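Local coordinates for beta-lactamase (Klebsiella pneumoniae, PDB 6M5P), which probably hydrolyses beta-lactam antibiotics to substituted beta-amino acids as a class C beta-lactamase, and is seen here with a ring-opened carbapenem in its active site, at residues S112-G117 with Q275-E280; S121-F126 with S157-G162; L66-S71 with G229-S234. The protein carries 1 engineered substitution. All blocks are in the same frame, centred on the assembly; numbering follows the deposited sequence.

The three contacts border one active-site cleft, and each touches the bound carbapenem MER. Interactions 1 and 2 are neighbours, with centres 11 Å apart, and meet where the methyl of Met278 reaches Thr161 of helix 158-171. The centre of interaction 3, on a small three-stranded sheet, is 21 Å from that of interaction 1 and 20 Å from that of interaction 2. Along the chain the order is 66-71, 112-117, 121-126, 157-162, 229-234 and 275-280: interaction 2 falls wholly between the halves of each of the others, while interactions 1 and 3 interleave. Distant parts of the sequence thus gather around Ser71; Met278 of interaction 1 packs on Lys74 of helix 73-86, and Asn158 of interaction 2 bonds to it.

Interaction 1 of 3, residues S112-G117 with Q275-E280; sequences SVLNVG and QDLMWE. With MER ((4R,5S)-3-{[(3S,5S)-5-(dimethylcarbamoyl)pyrrolidin-3-yl]sulfanyl}-5-[(2S,3R)-3-hydroxy-1-oxobutan-2-yl]-4-methyl-4,5-d ihydro-1H-pyrrole-2-carboxylic acid), chain B.
The carbonyl of Gly117, which follows Val116 in the chain, meets the turn 276-279, where Met278 N gives Gly117 O a weak, bent hydrogen bond (3.1 Å, 134° at the hydrogen). Two side chains of the turn close around this same oxygen. Leu277 brings its CD1 branch to 3.6 Å from Gly117 O, and that methyl also meets CD1 of Leu114 at 4.1 Å. The leucine of the helix reaches this far because its CG lies opposite the backbone N (chi1 -172°), which leans CD1 out from the helix toward Leu277. Met278 is folded at chi2 (-63°), and the bend carries its terminal CE back to within 3.2 Å of Val116 O, so that a methyl lies against this carbonyl. The turn has its own bracing: Asp276 N bonds to Trp279 O, and the amide of Gln275 curls inward, its NE2 giving Asp276 O a straight bond of 2.9 Å while OE1 accepts from Arg154. At the far end of 112-117, Ser112 and Asn115 form a capping box, each side chain accepting from the other's backbone N. Glu280, beyond the turn, offers OE2 to MER N19 only weakly, at 3.5 Å. The turn joins strands 273-275 and 280-283 of the main antiparallel sheet. Met278 is wedged between Ala78 and Lys74 of helix 73-86 and Thr161 and Leu164 of helix 158-171, while Trp279 packs on Ile319 of strand 317-325 and edge-to-face with Phe334.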
loop_
_atom_site.group_PDB
_atom_site.type_symbol
_atom_site.label_atom_id
_atom_site.label_comp_id
_atom_site.label_asym_id
_atom_site.label_seq_id
_atom_site.Cartn_x
_atom_site.Cartn_y
_atom_site.Cartn_z
ATOM N N SER A 112 11.361 -10.772 14.980
ATOM C CA SER A 112 11.123 -9.420 15.469
ATOM C C SER A 112 9.874 -8.824 14.830
ATOM O O SER A 112 9.403 -9.273 13.778
ATOM C CB SER A 112 12.321 -8.516 15.167
ATOM O OG SER A 112 12.470 -8.335 13.772
ATOM N N VAL A 113 9.347 -7.784 15.479
ATOM C CA VAL A 113 8.297 -6.993 14.841
ATOM C C VAL A 113 8.805 -6.420 13.522
ATOM O O VAL A 113 8.084 -6.404 12.517
ATOM C CB VAL A 113 7.779 -5.910 15.808
ATOM C CG1 VAL A 113 6.724 -5.029 15.134
ATOM C CG2 VAL A 113 7.190 -6.557 17.046
ATOM N N LEU A 114 10.069 -5.981 13.487
ATOM C CA LEU A 114 10.640 -5.507 12.236
ATOM C C LEU A 114 10.563 -6.572 11.149
ATOM O O LEU A 114 10.256 -6.260 9.995
ATOM C CB LEU A 114 12.089 -5.069 12.454
ATOM C CG LEU A 114 12.734 -4.371 11.262
ATOM C CD1 LEU A 114 12.107 -2.998 11.000
ATOM C CD2 LEU A 114 14.231 -4.226 11.499
ATOM N N ASN A 115 10.828 -7.840 11.494
ATOM C CA ASN A 115 10.764 -8.899 10.489
ATOM C C ASN A 115 9.377 -8.966 9.852
ATOM O O ASN A 115 9.256 -9.045 8.629
ATOM C CB ASN A 115 11.108 -10.267 11.089
ATOM C CG ASN A 115 12.590 -10.449 11.440
ATOM O OD1 ASN A 115 12.884 -11.066 12.465
ATOM N ND2 ASN A 115 13.505 -9.983 10.587
ATOM N N VAL A 116 8.311 -8.933 10.662
ATOM C CA VAL A 116 6.983 -8.993 10.050
ATOM C C VAL A 116 6.640 -7.693 9.328
ATOM O O VAL A 116 5.806 -7.697 8.419
ATOM C CB VAL A 116 5.861 -9.460 11.010
ATOM C CG1 VAL A 116 6.087 -10.915 11.416
ATOM C CG2 VAL A 116 5.747 -8.567 12.245
ATOM N N GLY A 117 7.294 -6.583 9.683
ATOM C CA GLY A 117 7.114 -5.323 8.983
ATOM C C GLY A 117 7.918 -5.164 7.711
ATOM O O GLY A 117 7.732 -4.160 7.006
ATOM N N GLN A 275 13.908 -2.552 0.956
ATOM C CA GLN A 275 12.674 -2.824 1.678
ATOM C C GLN A 275 12.582 -1.880 2.868
ATOM O O GLN A 275 13.436 -1.912 3.766
ATOM C CB GLN A 275 12.668 -4.282 2.138
ATOM C CG GLN A 275 11.460 -4.660 2.976
ATOM C CD GLN A 275 10.168 -4.617 2.180
ATOM O OE1 GLN A 275 9.980 -5.373 1.227
ATOM N NE2 GLN A 275 9.269 -3.713 2.568
ATOM N N ASP A 276 11.558 -1.026 2.856
ATOM C CA ASP A 276 11.272 -0.149 3.978
ATOM C C ASP A 276 10.243 -0.841 4.874
ATOM O O ASP A 276 10.115 -2.069 4.850
ATOM C CB ASP A 276 10.742 1.204 3.489
ATOM C CG ASP A 276 11.678 1.943 2.530
ATOM O OD1 ASP A 276 12.871 1.608 2.370
ATOM O OD2 ASP A 276 11.165 2.923 1.936
ATOM N N LEU A 277 9.487 -0.081 5.667
ATOM C CA LEU A 277 8.390 -0.677 6.423
ATOM C C LEU A 277 7.209 -0.787 5.470
ATOM O O LEU A 277 6.465 0.177 5.257
ATOM C CB LEU A 277 8.076 0.123 7.682
ATOM C CG LEU A 277 7.539 -0.716 8.852
ATOM C CD1 LEU A 277 8.601 -1.671 9.410
ATOM C CD2 LEU A 277 6.964 0.163 9.962
ATOM N N MET A 278 7.073 -1.970 4.865
ATOM C CA MET A 278 6.110 -2.297 3.807
ATOM C C MET A 278 6.372 -1.588 2.481
ATOM O O MET A 278 6.397 -2.252 1.438
ATOM C CB MET A 278 4.650 -2.162 4.269
ATOM C CG MET A 278 4.255 -3.223 5.305
ATOM S SD MET A 278 4.335 -4.902 4.624
ATOM C CE MET A 278 4.581 -5.841 6.127
ATOM N N TRP A 279 6.590 -0.272 2.480
ATOM C CA TRP A 279 6.991 0.387 1.239
ATOM C C TRP A 279 8.290 -0.219 0.702
ATOM O O TRP A 279 9.110 -0.749 1.454
ATOM C CB TRP A 279 7.243 1.878 1.488
ATOM C CG TRP A 279 6.038 2.675 1.890
ATOM C CD1 TRP A 279 5.742 3.150 3.141
ATOM C CD2 TRP A 279 4.975 3.114 1.033
ATOM N NE1 TRP A 279 4.564 3.859 3.119
ATOM C CE2 TRP A 279 4.073 3.856 1.839
ATOM C CE3 TRP A 279 4.704 2.964 -0.332
ATOM C CZ2 TRP A 279 2.916 4.430 1.324
ATOM C CZ3 TRP A 279 3.551 3.537 -0.844
ATOM C CH2 TRP A 279 2.675 4.262 -0.015
ATOM N N GLU A 280 8.474 -0.118 -0.612
ATOM C CA GLU A 280 9.703 -0.502 -1.300
ATOM C C GLU A 280 10.247 0.718 -2.022
ATOM O O GLU A 280 9.479 1.568 -2.478
ATOM C CB GLU A 280 9.425 -1.575 -2.374
ATOM C CG GLU A 280 8.721 -2.813 -1.869
ATOM C CD GLU A 280 8.585 -3.871 -2.946
ATOM O OE1 GLU A 280 9.001 -3.616 -4.097
ATOM O OE2 GLU A 280 8.060 -4.959 -2.639
HETATM C C1 MER B . -1.066 -8.104 -3.119
HETATM C C2 MER B . 1.740 -9.193 -3.373
HETATM C C3 MER B . -1.439 -9.582 -2.582
HETATM C C4 MER B . -0.177 -10.236 -2.361
HETATM C C5 MER B . 1.678 -8.911 -1.897
HETATM O O6 MER B . -1.765 -7.229 -3.495
HETATM C C7 MER B . -2.266 -9.745 -1.276
HETATM O O8 MER B . -2.634 -11.083 -1.227
HETATM C C9 MER B . -3.543 -8.869 -1.237
HETATM N N10 MER B . 0.643 -9.530 -1.278
HETATM C C11 MER B . 2.424 -7.803 -1.224
HETATM O O12 MER B . 2.572 -6.711 -1.812
HETATM O O13 MER B . 2.900 -7.956 -0.067
HETATM S S14 MER B . 3.482 -9.357 -3.988
HETATM C C15 MER B . 4.201 -7.988 -4.785
HETATM C C16 MER B . 4.107 -6.533 -4.172
HETATM C C17 MER B . 4.978 -5.910 -4.994
HETATM C C18 MER B . 0.861 -10.241 -3.602
HETATM N N19 MER B . 6.301 -6.885 -4.936
HETATM C C20 MER B . 0.171 -10.252 -5.009
HETATM C C21 MER B . 5.793 -8.137 -4.869
HETATM C C22 MER B . 5.267 -4.413 -4.787
HETATM N N23 MER B . 5.720 -3.640 -5.992
HETATM O O24 MER B . 5.145 -3.812 -3.776
HETATM C C25 MER B . 5.859 -4.378 -7.243
HETATM C C26 MER B . 6.016 -2.221 -5.911
#

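Interaction 2 of 3, residues S121-F126 with S157-G162; sequences SGLQLF and SNIGTG. With MER ((4R,5S)-3-{[(3S,5S)-5-(dimethylcarbamoyl)pyrrolidin-3-yl]sulfanyl}-5-[(2S,3R)-3-hydroxy-1-oxobutan-2-yl]-4-methyl-4,5-d ihydro-1H-pyrrole-2-carboxylic acid), chain B.
Ser157 OG is held from two directions: it donates to Gln124 O at 2.7 Å, approaching from above that carbonyl plane, and accepts from Gly160 N in an almost straight bond (2.9 Å, 173°). The second bond is an N-cap, and it is possible because OG stands opposite the serine's own backbone N (chi1 -180°), over the first turn of helix 158-171. One residue on, Asn158 N meets Leu125 O at 2.7 Å, in the carbonyl plane and on a lone pair, so consecutive carbonyls of the loop are tied to the start of the helix. The Asn158 amide is fixed at both ends. Its ND2 gives the MER hydroxyl oxygen O8 a nearly linear bond of 2.9 Å, and OD1 accepts from Lys74 NZ, which sets which way round the amide sits. Phe126 runs beside this side chain in the same direction, with ring and amide planes 82° apart and CD1 lying 3.7 Å from Asn158 ND2; Leu125 CG sits over the centre of one face of the ring. On the other side of the cap, Leu123 crosses Ile159 at about a right angle, its CD1 being 4.0 Å from Ile159 CG2. Within the loop, Ser121 OG accepts from Leu123 N, an ST turn, and Gln124 NE2 reaches forward to Phe126 O. Phe156, Ser157 and Asn158 occupy the place of the Tyr-X-Asn motif of class C beta-lactamases, with phenylalanine at the tyrosine position; the asparagine faces both the ligand and the lysine of helix 73-86.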
loop_
_atom_site.group_PDB
_atom_site.type_symbol
_atom_site.label_atom_id
_atom_site.label_comp_id
_atom_site.label_asym_id
_atom_site.label_seq_id
_atom_site.Cartn_x
_atom_site.Cartn_y
_atom_site.Cartn_z
ATOM N N SER A 121 10.178 -12.381 8.111
ATOM C CA SER A 121 9.979 -13.446 9.095
ATOM C C SER A 121 10.092 -14.834 8.469
ATOM O O SER A 121 10.450 -15.795 9.162
ATOM C CB SER A 121 8.624 -13.308 9.796
ATOM O OG SER A 121 7.546 -13.703 8.948
ATOM N N GLY A 122 9.780 -14.971 7.180
ATOM C CA GLY A 122 9.687 -16.266 6.526
ATOM C C GLY A 122 8.287 -16.839 6.470
ATOM O O GLY A 122 8.089 -17.886 5.830
ATOM N N LEU A 123 7.318 -16.195 7.118
ATOM C CA LEU A 123 5.935 -16.623 6.976
ATOM C C LEU A 123 5.518 -16.569 5.512
ATOM O O LEU A 123 5.936 -15.680 4.762
ATOM C CB LEU A 123 5.016 -15.721 7.799
ATOM C CG LEU A 123 4.966 -16.024 9.300
ATOM C CD1 LEU A 123 4.364 -14.849 10.063
ATOM C CD2 LEU A 123 4.155 -17.281 9.533
ATOM N N GLN A 124 4.671 -17.516 5.114
ATOM C CA GLN A 124 4.252 -17.662 3.729
ATOM C C GLN A 124 3.299 -16.539 3.330
ATOM O O GLN A 124 2.805 -15.775 4.165
ATOM C CB GLN A 124 3.581 -19.027 3.524
ATOM C CG GLN A 124 2.234 -19.172 4.232
ATOM C CD GLN A 124 1.826 -20.618 4.468
ATOM O OE1 GLN A 124 2.666 -21.486 4.730
ATOM N NE2 GLN A 124 0.528 -20.879 4.395
ATOM N N LEU A 125 3.015 -16.466 2.029
ATOM C CA LEU A 125 2.198 -15.367 1.515
ATOM C C LEU A 125 0.767 -15.430 2.039
ATOM O O LEU A 125 0.245 -14.439 2.566
ATOM C CB LEU A 125 2.222 -15.365 -0.016
ATOM C CG LEU A 125 1.341 -14.314 -0.696
ATOM C CD1 LEU A 125 1.683 -12.905 -0.225
ATOM C CD2 LEU A 125 1.531 -14.423 -2.201
ATOM N N PHE A 126 0.109 -16.571 1.895
ATOM C CA PHE A 126 -1.329 -16.647 2.109
ATOM C C PHE A 126 -1.673 -17.329 3.423
ATOM O O PHE A 126 -1.100 -18.369 3.773
ATOM C CB PHE A 126 -2.025 -17.378 0.959
ATOM C CG PHE A 126 -2.025 -16.607 -0.329
ATOM C CD1 PHE A 126 -2.723 -15.418 -0.444
ATOM C CD2 PHE A 126 -1.315 -17.068 -1.421
ATOM C CE1 PHE A 126 -2.723 -14.709 -1.629
ATOM C CE2 PHE A 126 -1.305 -16.366 -2.615
ATOM C CZ PHE A 126 -2.008 -15.176 -2.717
ATOM N N SER A 157 4.356 -11.563 2.672
ATOM C CA SER A 157 3.495 -12.346 3.549
ATOM C C SER A 157 2.273 -11.554 3.986
ATOM O O SER A 157 2.411 -10.496 4.606
ATOM C CB SER A 157 4.273 -12.824 4.775
ATOM O OG SER A 157 3.426 -13.588 5.614
ATOM N N ASN A 158 1.080 -12.086 3.707
ATOM C CA ASN A 158 -0.120 -11.518 4.311
ATOM C C ASN A 158 -0.193 -11.839 5.797
ATOM O O ASN A 158 -0.694 -11.022 6.580
ATOM C CB ASN A 158 -1.376 -12.038 3.618
ATOM C CG ASN A 158 -1.486 -11.580 2.180
ATOM O OD1 ASN A 158 -0.789 -10.666 1.743
ATOM N ND2 ASN A 158 -2.394 -12.202 1.437
ATOM N N ILE A 159 0.293 -13.017 6.205
ATOM C CA ILE A 159 0.266 -13.391 7.620
ATOM C C ILE A 159 1.149 -12.457 8.430
ATOM O O ILE A 159 0.743 -11.948 9.481
ATOM C CB ILE A 159 0.703 -14.854 7.810
ATOM C CG1 ILE A 159 -0.045 -15.784 6.860
ATOM C CG2 ILE A 159 0.479 -15.281 9.252
ATOM C CD1 ILE A 159 0.426 -17.223 6.963
ATOM N N GLY A 160 2.370 -12.219 7.949
ATOM C CA GLY A 160 3.266 -11.311 8.647
ATOM C C GLY A 160 2.687 -9.913 8.784
ATOM O O GLY A 160 2.748 -9.313 9.856
ATOM N N THR A 161 2.090 -9.388 7.706
ATOM C CA THR A 161 1.473 -8.067 7.810
ATOM C C THR A 161 0.330 -8.087 8.813
ATOM O O THR A 161 0.115 -7.110 9.548
ATOM C CB THR A 161 0.963 -7.595 6.451
ATOM O OG1 THR A 161 1.994 -7.735 5.472
ATOM C CG2 THR A 161 0.568 -6.121 6.531
ATOM N N GLY A 162 -0.414 -9.194 8.851
ATOM C CA GLY A 162 -1.457 -9.342 9.852
ATOM C C GLY A 162 -0.924 -9.201 11.263
ATOM O O GLY A 162 -1.488 -8.473 12.085
HETATM C C1 MER B . -1.066 -8.104 -3.119
HETATM C C2 MER B . 1.740 -9.193 -3.373
HETATM C C3 MER B . -1.439 -9.582 -2.582
HETATM C C4 MER B . -0.177 -10.236 -2.361
HETATM C C5 MER B . 1.678 -8.911 -1.897
HETATM O O6 MER B . -1.765 -7.229 -3.495
HETATM C C7 MER B . -2.266 -9.745 -1.276
HETATM O O8 MER B . -2.634 -11.083 -1.227
HETATM C C9 MER B . -3.543 -8.869 -1.237
HETATM N N10 MER B . 0.643 -9.530 -1.278
HETATM C C11 MER B . 2.424 -7.803 -1.224
HETATM O O12 MER B . 2.572 -6.711 -1.812
HETATM O O13 MER B . 2.900 -7.956 -0.067
HETATM S S14 MER B . 3.482 -9.357 -3.988
HETATM C C15 MER B . 4.201 -7.988 -4.785
HETATM C C16 MER B . 4.107 -6.533 -4.172
HETATM C C17 MER B . 4.978 -5.910 -4.994
HETATM C C18 MER B . 0.861 -10.241 -3.602
HETATM N N19 MER B . 6.301 -6.885 -4.936
HETATM C C20 MER B . 0.171 -10.252 -5.009
HETATM C C21 MER B . 5.793 -8.137 -4.869
HETATM C C22 MER B . 5.267 -4.413 -4.787
HETATM N N23 MER B . 5.720 -3.640 -5.992
HETATM O O24 MER B . 5.145 -3.812 -3.776
HETATM C C25 MER B . 5.859 -4.378 -7.243
HETATM C C26 MER B . 6.016 -2.221 -5.911
#

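Interaction 3 of 3, residues L66-S71 with G229-S234; sequences LFEVGS and GIKTTS. With MER ((4R,5S)-3-{[(3S,5S)-5-(dimethylcarbamoyl)pyrrolidin-3-yl]sulfanyl}-5-[(2S,3R)-3-hydroxy-1-oxobutan-2-yl]-4-methyl-4,5-d ihydro-1H-pyrrole-2-carboxylic acid), chain B.
The ring of Phe67 has Thr232 O at its edge, near its plane, and the ring itself packs among Phe328 and Leu345 of the main sheet. The other flat group, the carboxylate of Glu68, is hydrogen-bonded by two hydroxyls and a backbone N: OE1 with Thr325 OG1, OE2 with Tyr205 OH and Val218 N. Between the two segments the backbones form a short antiparallel pairing. Phe67 and Thr232 are the hydrogen-bonded pair, with N to O distances of 2.9 Å from Phe67 N to Thr232 O and 3.0 Å from Thr232 N to Phe67 O. Glu68 and Lys231 are the non-hydrogen-bonded pair. Their side chains run side by side, CG to CG at 4.0 Å, yet the charged ends stay apart: Lys231 bends at chi2 (93°), taking NZ to Gly229 O and Leu195 O. Val69 N continues the pairing to Ile230 O at 3.2 Å, and its two methyls divide the packing, CG1 on Thr232 CG2 (3.7 Å) and CG2 on Ile230 CG2. The same Ile230 O receives a water that in turn accepts from Gly70 N, linking residue 230 to the backbone just before Ser71. Ser71 opens the Ser-X-X-Lys motif with Lys74. Its N donates to MER O6 at 3.0 Å, and Ser324 N also bonds to MER, as the two oxyanion-hole N-H groups of serine beta-lactamases probably would.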
loop_
_atom_site.group_PDB
_atom_site.type_symbol
_atom_site.label_atom_id
_atom_site.label_comp_id
_atom_site.label_asym_id
_atom_site.label_seq_id
_atom_site.Cartn_x
_atom_site.Cartn_y
_atom_site.Cartn_z
ATOM N N LEU A 66 -14.945 4.185 -5.079
ATOM C CA LEU A 66 -14.077 3.415 -4.204
ATOM C C LEU A 66 -13.565 2.199 -4.954
ATOM O O LEU A 66 -14.347 1.474 -5.586
ATOM C CB LEU A 66 -14.852 2.947 -2.972
ATOM C CG LEU A 66 -15.416 4.067 -2.096
ATOM C CD1 LEU A 66 -16.476 3.506 -1.146
ATOM C CD2 LEU A 66 -14.298 4.735 -1.305
ATOM N N PHE A 67 -12.263 1.953 -4.835
ATOM C CA PHE A 67 -11.614 0.788 -5.407
ATOM C C PHE A 67 -10.971 -0.008 -4.284
ATOM O O PHE A 67 -10.481 0.563 -3.302
ATOM C CB PHE A 67 -10.473 1.234 -6.334
ATOM C CG PHE A 67 -10.925 1.937 -7.599
ATOM C CD1 PHE A 67 -11.211 3.293 -7.597
ATOM C CD2 PHE A 67 -11.008 1.249 -8.805
ATOM C CE1 PHE A 67 -11.595 3.946 -8.761
ATOM C CE2 PHE A 67 -11.397 1.907 -9.983
ATOM C CZ PHE A 67 -11.683 3.253 -9.952
ATOM N N GLU A 68 -10.938 -1.332 -4.440
ATOM C CA GLU A 68 -10.077 -2.142 -3.589
ATOM C C GLU A 68 -8.628 -1.900 -3.987
ATOM O O GLU A 68 -8.310 -1.797 -5.175
ATOM C CB GLU A 68 -10.405 -3.620 -3.767
ATOM C CG GLU A 68 -11.826 -3.958 -3.343
ATOM C CD GLU A 68 -12.259 -5.365 -3.710
ATOM O OE1 GLU A 68 -11.445 -6.184 -4.194
ATOM O OE2 GLU A 68 -13.455 -5.647 -3.514
ATOM N N VAL A 69 -7.741 -1.801 -2.999
ATOM C CA VAL A 69 -6.328 -1.568 -3.273
ATOM C C VAL A 69 -5.435 -2.717 -2.843
ATOM O O VAL A 69 -4.216 -2.628 -2.999
ATOM C CB VAL A 69 -5.826 -0.227 -2.704
ATOM C CG1 VAL A 69 -6.627 0.910 -3.315
ATOM C CG2 VAL A 69 -5.892 -0.223 -1.178
ATOM N N GLY A 70 -6.005 -3.802 -2.340
ATOM C CA GLY A 70 -5.208 -4.988 -2.081
ATOM C C GLY A 70 -4.039 -4.687 -1.166
ATOM O O GLY A 70 -4.194 -4.048 -0.118
ATOM N N SER A 71 -2.842 -5.118 -1.576
ATOM C CA SER A 71 -1.683 -5.000 -0.698
ATOM C C SER A 71 -1.216 -3.582 -0.463
ATOM O O SER A 71 -0.336 -3.400 0.384
ATOM C CB SER A 71 -0.484 -5.773 -1.208
ATOM O OG SER A 71 -0.613 -7.108 -0.781
ATOM N N GLY A 229 -7.506 -5.048 3.238
ATOM C CA GLY A 229 -8.839 -4.577 3.555
ATOM C C GLY A 229 -9.252 -3.207 3.059
ATOM O O GLY A 229 -10.434 -2.877 3.176
ATOM N N ILE A 230 -8.352 -2.381 2.538
ATOM C CA ILE A 230 -8.697 -0.981 2.288
ATOM C C ILE A 230 -9.462 -0.836 0.975
ATOM O O ILE A 230 -9.058 -1.364 -0.078
ATOM C CB ILE A 230 -7.433 -0.104 2.295
ATOM C CG1 ILE A 230 -6.812 -0.043 3.702
ATOM C CG2 ILE A 230 -7.732 1.301 1.748
ATOM C CD1 ILE A 230 -7.546 0.859 4.687
ATOM N N LYS A 231 -10.562 -0.086 1.028
ATOM C CA LYS A 231 -11.262 0.431 -0.142
ATOM C C LYS A 231 -11.227 1.948 -0.039
ATOM O O LYS A 231 -11.510 2.496 1.034
ATOM C CB LYS A 231 -12.720 -0.056 -0.148
ATOM C CG LYS A 231 -12.877 -1.574 -0.250
ATOM C CD LYS A 231 -12.982 -2.248 1.131
ATOM C CE LYS A 231 -12.696 -3.734 1.075
ATOM N NZ LYS A 231 -12.820 -4.291 2.437
ATOM N N THR A 232 -10.869 2.633 -1.124
ATOM C CA THR A 232 -10.589 4.060 -1.016
ATOM C C THR A 232 -10.718 4.720 -2.385
ATOM O O THR A 232 -10.855 4.048 -3.416
ATOM C CB THR A 232 -9.195 4.270 -0.401
ATOM O OG1 THR A 232 -8.948 5.664 -0.188
ATOM C CG2 THR A 232 -8.120 3.665 -1.303
ATOM N N THR A 233 -10.693 6.049 -2.378
ATOM C CA THR A 233 -10.708 6.835 -3.605
ATOM C C THR A 233 -9.287 7.243 -3.975
ATOM O O THR A 233 -8.390 7.301 -3.134
ATOM C CB THR A 233 -11.529 8.113 -3.432
ATOM O OG1 THR A 233 -10.875 8.950 -2.473
ATOM C CG2 THR A 233 -12.957 7.807 -2.982
ATOM N N SER A 234 -9.103 7.575 -5.253
ATOM C CA SER A 234 -7.807 8.090 -5.677
ATOM C C SER A 234 -7.472 9.398 -4.967
ATOM O O SER A 234 -6.304 9.660 -4.666
ATOM C CB SER A 234 -7.766 8.258 -7.194
ATOM O OG SER A 234 -8.724 9.219 -7.601
HETATM C C1 MER B . -1.066 -8.104 -3.119
HETATM C C2 MER B . 1.740 -9.193 -3.373
HETATM C C3 MER B . -1.439 -9.582 -2.582
HETATM C C4 MER B . -0.177 -10.236 -2.361
HETATM C C5 MER B . 1.678 -8.911 -1.897
HETATM O O6 MER B . -1.765 -7.229 -3.495
HETATM C C7 MER B . -2.266 -9.745 -1.276
HETATM O O8 MER B . -2.634 -11.083 -1.227
HETATM C C9 MER B . -3.543 -8.869 -1.237
HETATM N N10 MER B . 0.643 -9.530 -1.278
HETATM C C11 MER B . 2.424 -7.803 -1.224
HETATM O O12 MER B . 2.572 -6.711 -1.812
HETATM O O13 MER B . 2.900 -7.956 -0.067
HETATM S S14 MER B . 3.482 -9.357 -3.988
HETATM C C15 MER B . 4.201 -7.988 -4.785
HETATM C C16 MER B . 4.107 -6.533 -4.172
HETATM C C17 MER B . 4.978 -5.910 -4.994
HETATM C C18 MER B . 0.861 -10.241 -3.602
HETATM N N19 MER B . 6.301 -6.885 -4.936
HETATM C C20 MER B . 0.171 -10.252 -5.009
HETATM C C21 MER B . 5.793 -8.137 -4.869
HETATM C C22 MER B . 5.267 -4.413 -4.787
HETATM N N23 MER B . 5.720 -3.640 -5.992
HETATM O O24 MER B . 5.145 -3.812 -3.776
HETATM C C25 MER B . 5.859 -4.378 -7.243
HETATM C C26 MER B . 6.016 -2.221 -5.911
HETATM O O HOH W 1 -8.577 -3.999 -0.957
#